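Local coordinates for surface-associated protein CshB (Streptococcus gordonii, PDB 6YZG) that probably helps the bacterium adhere to host fibronectin, as a cell-wall-anchored adhesin of which this piece includes the second non-repetitive domain, at residues A76-G89 / T110-G122. Sequence-based numbering, arbitrary orientation.
Sequences APYYGKTPPPSVTG and TQLVYPMNSTNWG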
# COMPACT_ATOMS: atom_id res chain seq x y z
N ALA A 76 3.57 21.23 -5.28
CA ALA A 76 3.05 21.23 -3.89
C ALA A 76 2.78 22.66 -3.45
O ALA A 76 3.54 23.55 -3.72
CB ALA A 76 4.03 20.54 -2.96
N PRO A 77 1.75 22.86 -2.58
CA PRO A 77 1.51 24.19 -2.01
C PRO A 77 2.61 24.72 -1.10
O PRO A 77 2.85 25.91 -1.01
CB PRO A 77 0.26 24.00 -1.17
CG PRO A 77 0.19 22.51 -0.87
CD PRO A 77 0.82 21.83 -2.10
N TYR A 78 3.42 23.79 -0.56
CA TYR A 78 4.55 24.14 0.32
C TYR A 78 5.61 24.89 -0.44
O TYR A 78 6.35 25.70 0.14
CB TYR A 78 5.27 22.88 0.83
CG TYR A 78 4.53 22.00 1.77
CD1 TYR A 78 3.91 22.53 2.89
CD2 TYR A 78 4.48 20.64 1.60
CE1 TYR A 78 3.27 21.71 3.81
CE2 TYR A 78 3.89 19.81 2.51
CZ TYR A 78 3.18 20.35 3.57
OH TYR A 78 2.60 19.52 4.47
N TYR A 79 5.77 24.59 -1.75
CA TYR A 79 6.91 25.08 -2.52
C TYR A 79 6.92 26.61 -2.55
O TYR A 79 5.96 27.25 -2.99
CB TYR A 79 6.94 24.49 -3.95
CG TYR A 79 8.10 24.92 -4.79
CD1 TYR A 79 9.35 24.34 -4.66
CD2 TYR A 79 7.97 25.93 -5.72
CE1 TYR A 79 10.42 24.75 -5.47
CE2 TYR A 79 9.03 26.38 -6.48
CZ TYR A 79 10.24 25.77 -6.38
OH TYR A 79 11.23 26.25 -7.19
N GLY A 80 7.99 27.21 -2.05
CA GLY A 80 8.14 28.68 -1.97
C GLY A 80 7.37 29.30 -0.79
O GLY A 80 7.49 30.53 -0.64
N LYS A 81 6.53 28.58 -0.06
CA LYS A 81 5.72 29.14 1.06
C LYS A 81 6.35 28.80 2.40
O LYS A 81 6.08 29.52 3.37
CB LYS A 81 4.28 28.62 1.03
CG LYS A 81 3.45 29.07 -0.17
CD LYS A 81 3.74 30.48 -0.61
CE LYS A 81 2.75 30.98 -1.63
NZ LYS A 81 2.96 30.33 -2.94
N THR A 82 7.11 27.71 2.47
CA THR A 82 7.70 27.28 3.77
C THR A 82 9.06 26.66 3.47
O THR A 82 9.29 26.13 2.39
CB THR A 82 6.70 26.39 4.51
OG1 THR A 82 7.04 26.21 5.89
CG2 THR A 82 6.62 25.02 3.88
N PRO A 83 10.06 26.82 4.35
CA PRO A 83 11.39 26.29 4.07
C PRO A 83 11.30 24.79 4.04
O PRO A 83 10.57 24.17 4.79
CB PRO A 83 12.23 26.74 5.25
CG PRO A 83 11.44 27.89 5.84
CD PRO A 83 10.00 27.52 5.64
N PRO A 84 12.04 24.14 3.14
CA PRO A 84 12.02 22.69 3.17
C PRO A 84 12.81 22.21 4.37
O PRO A 84 13.61 22.96 4.96
CB PRO A 84 12.75 22.26 1.91
CG PRO A 84 13.66 23.40 1.66
CD PRO A 84 12.94 24.68 2.14
N PRO A 85 12.56 20.95 4.73
CA PRO A 85 13.19 20.33 5.90
C PRO A 85 14.65 19.99 5.57
O PRO A 85 15.16 20.31 4.54
CB PRO A 85 12.33 19.13 6.14
CG PRO A 85 11.97 18.69 4.73
CD PRO A 85 11.71 19.99 4.00
N SER A 86 15.33 19.46 6.58
CA SER A 86 16.67 18.87 6.43
C SER A 86 16.52 17.36 6.51
O SER A 86 15.61 16.82 7.14
CB SER A 86 17.67 19.38 7.44
OG SER A 86 17.88 20.79 7.31
N VAL A 87 17.43 16.69 5.85
CA VAL A 87 17.56 15.23 6.01
C VAL A 87 17.98 14.96 7.45
O VAL A 87 18.87 15.70 7.95
CB VAL A 87 18.58 14.68 5.01
CG1 VAL A 87 18.73 13.18 5.20
CG2 VAL A 87 18.17 15.01 3.57
N THR A 88 17.38 13.99 8.08
CA THR A 88 17.67 13.76 9.52
C THR A 88 17.41 12.32 9.92
O THR A 88 16.62 11.65 9.30
CB THR A 88 16.84 14.72 10.37
OG1 THR A 88 17.27 14.67 11.74
CG2 THR A 88 15.37 14.44 10.25
N GLY A 89 18.10 11.87 10.99
CA GLY A 89 17.78 10.59 11.62
C GLY A 89 17.07 10.79 12.93
O GLY A 89 16.79 9.79 13.61
N THR A 110 16.09 3.05 12.41
CA THR A 110 16.98 2.67 11.30
C THR A 110 16.59 3.42 10.02
O THR A 110 17.09 3.03 8.96
CB THR A 110 16.98 1.16 11.17
OG1 THR A 110 15.61 0.82 10.99
CG2 THR A 110 17.61 0.49 12.38
N GLN A 111 15.90 4.53 10.10
CA GLN A 111 15.51 5.26 8.89
C GLN A 111 16.14 6.64 8.86
O GLN A 111 16.05 7.40 9.87
CB GLN A 111 13.99 5.38 8.83
CG GLN A 111 13.31 4.10 8.49
CD GLN A 111 11.83 4.24 8.38
OE1 GLN A 111 11.27 5.31 8.62
NE2 GLN A 111 11.22 3.12 8.07
N LEU A 112 16.62 7.08 7.71
CA LEU A 112 16.98 8.46 7.44
C LEU A 112 15.88 9.10 6.60
O LEU A 112 15.46 8.50 5.63
CB LEU A 112 18.32 8.48 6.72
CG LEU A 112 19.05 9.82 6.71
CD1 LEU A 112 19.61 10.11 8.11
CD2 LEU A 112 20.14 9.82 5.66
N VAL A 113 15.35 10.23 7.06
CA VAL A 113 14.14 10.78 6.43
C VAL A 113 14.31 12.26 6.08
O VAL A 113 15.21 12.87 6.50
CB VAL A 113 12.93 10.61 7.37
CG1 VAL A 113 12.56 9.15 7.59
CG2 VAL A 113 13.16 11.30 8.71
N TYR A 114 13.39 12.75 5.26
CA TYR A 114 13.28 14.17 4.86
C TYR A 114 11.85 14.47 5.30
O TYR A 114 10.97 14.26 4.51
CB TYR A 114 13.50 14.30 3.35
CG TYR A 114 13.76 15.68 2.84
CD1 TYR A 114 14.87 16.40 3.25
CD2 TYR A 114 12.93 16.24 1.89
CE1 TYR A 114 15.14 17.64 2.73
CE2 TYR A 114 13.17 17.48 1.37
CZ TYR A 114 14.28 18.18 1.78
OH TYR A 114 14.54 19.39 1.27
N PRO A 115 11.66 14.90 6.56
CA PRO A 115 10.38 14.82 7.22
C PRO A 115 9.21 15.76 6.91
O PRO A 115 8.58 16.21 7.79
CB PRO A 115 10.78 14.77 8.70
CG PRO A 115 11.93 15.70 8.74
CD PRO A 115 12.70 15.41 7.46
N MET A 116 9.04 16.01 5.62
CA MET A 116 7.78 16.60 5.14
C MET A 116 7.35 15.80 3.93
O MET A 116 8.18 15.28 3.19
CB MET A 116 7.94 18.06 4.80
CG MET A 116 8.35 18.86 6.02
SD MET A 116 6.97 19.46 6.91
CE MET A 116 6.22 20.63 5.74
N ASN A 117 6.06 15.79 3.65
CA ASN A 117 5.53 15.17 2.44
C ASN A 117 5.80 16.04 1.20
O ASN A 117 5.95 17.25 1.27
CB ASN A 117 4.04 14.94 2.61
CG ASN A 117 3.81 14.07 3.82
OD1 ASN A 117 4.30 12.94 3.84
ND2 ASN A 117 3.04 14.59 4.79
N SER A 118 5.80 15.38 0.06
CA SER A 118 5.71 16.04 -1.26
C SER A 118 7.02 16.70 -1.66
O SER A 118 7.11 17.91 -1.87
CB SER A 118 4.57 17.03 -1.34
OG SER A 118 3.37 16.38 -0.92
N THR A 119 8.06 15.87 -1.82
CA THR A 119 9.45 16.33 -2.02
C THR A 119 10.17 15.59 -3.12
O THR A 119 9.74 14.57 -3.60
CB THR A 119 10.26 16.24 -0.72
OG1 THR A 119 10.43 14.85 -0.42
CG2 THR A 119 9.61 16.98 0.43
N ASN A 120 11.31 16.15 -3.49
CA ASN A 120 12.25 15.60 -4.48
C ASN A 120 13.62 15.94 -3.92
O ASN A 120 14.03 17.12 -3.83
CB ASN A 120 12.02 16.26 -5.84
CG ASN A 120 13.02 15.88 -6.91
OD1 ASN A 120 13.50 14.76 -6.98
ND2 ASN A 120 13.25 16.81 -7.85
N TRP A 121 14.30 14.91 -3.42
CA TRP A 121 15.54 15.12 -2.63
C TRP A 121 16.52 13.99 -2.88
O TRP A 121 16.12 12.90 -3.34
CB TRP A 121 15.26 15.28 -1.13
CG TRP A 121 14.71 14.07 -0.46
CD1 TRP A 121 13.40 13.67 -0.38
CD2 TRP A 121 15.40 13.10 0.35
NE1 TRP A 121 13.24 12.58 0.43
CE2 TRP A 121 14.47 12.21 0.90
CE3 TRP A 121 16.75 12.96 0.71
CZ2 TRP A 121 14.82 11.17 1.77
CZ3 TRP A 121 17.10 11.92 1.57
CH2 TRP A 121 16.15 11.06 2.08
N GLY A 122 17.75 14.19 -2.43
CA GLY A 122 18.72 13.08 -2.43
C GLY A 122 19.88 13.40 -1.53
O GLY A 122 20.05 14.55 -1.06
O HOH W 1 4.38 17.49 5.42
O HOH W 2 1.29 16.92 3.77
O HOH W 3 16.80 20.65 2.25
O HOH W 4 16.57 7.57 12.61
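Tyr78 OH is held by two waters, each of which passes the link on to Asn117: one, 2.9 Å from Tyr78 OH, accepts from Asn117 N, the other from Asn117 ND2. The ring behind that hydroxyl carries Met116 CE over one face, offset toward the rim, a CH-pi contact made possible by bends at chi2 (-90°) and chi3 of the methionine. Asn117 O, buried and without a hydrogen-bond partner, lies at the ring edge, 3.5 Å from Tyr78 CE2. Further along, Tyr114 is sandwiched. Pro85 CG sits almost exactly over the ring centre, 3.6 Å from the centroid and 5° off the normal, while Trp121 CB covers the opposite face nearer the rim. A third water donates to Pro85 O and also hydrogen-bonds Tyr114 OH at 2.8 Å, tying the phenol to the backbone of the proline that packs on it. Val87 splits its branches: CG1, anti to the backbone N (chi1 179°), meets Leu112 CD2, and CG2 meets Tyr114 CD1 at 3.6 Å and the benzo part of Trp121. Beside it, Thr88 and Val113 exchange two backbone hydrogen bonds, with Val113 N to Thr88 O 2.9 Å long and practically straight. Residues 119-122 extend the sheet into a strand of the second subunit, and Ser118 OG bonds Ser253 and Arg195 of that subunit. A single antiparallel hydrogen-bonded bridge, flanked by proline-aromatic CH-pi packing, thus joins the 76-89 loop to the run of chain leading into strand 119-131, beside an intersubunit beta-sheet in the CshA-type non-repetitive domain 2.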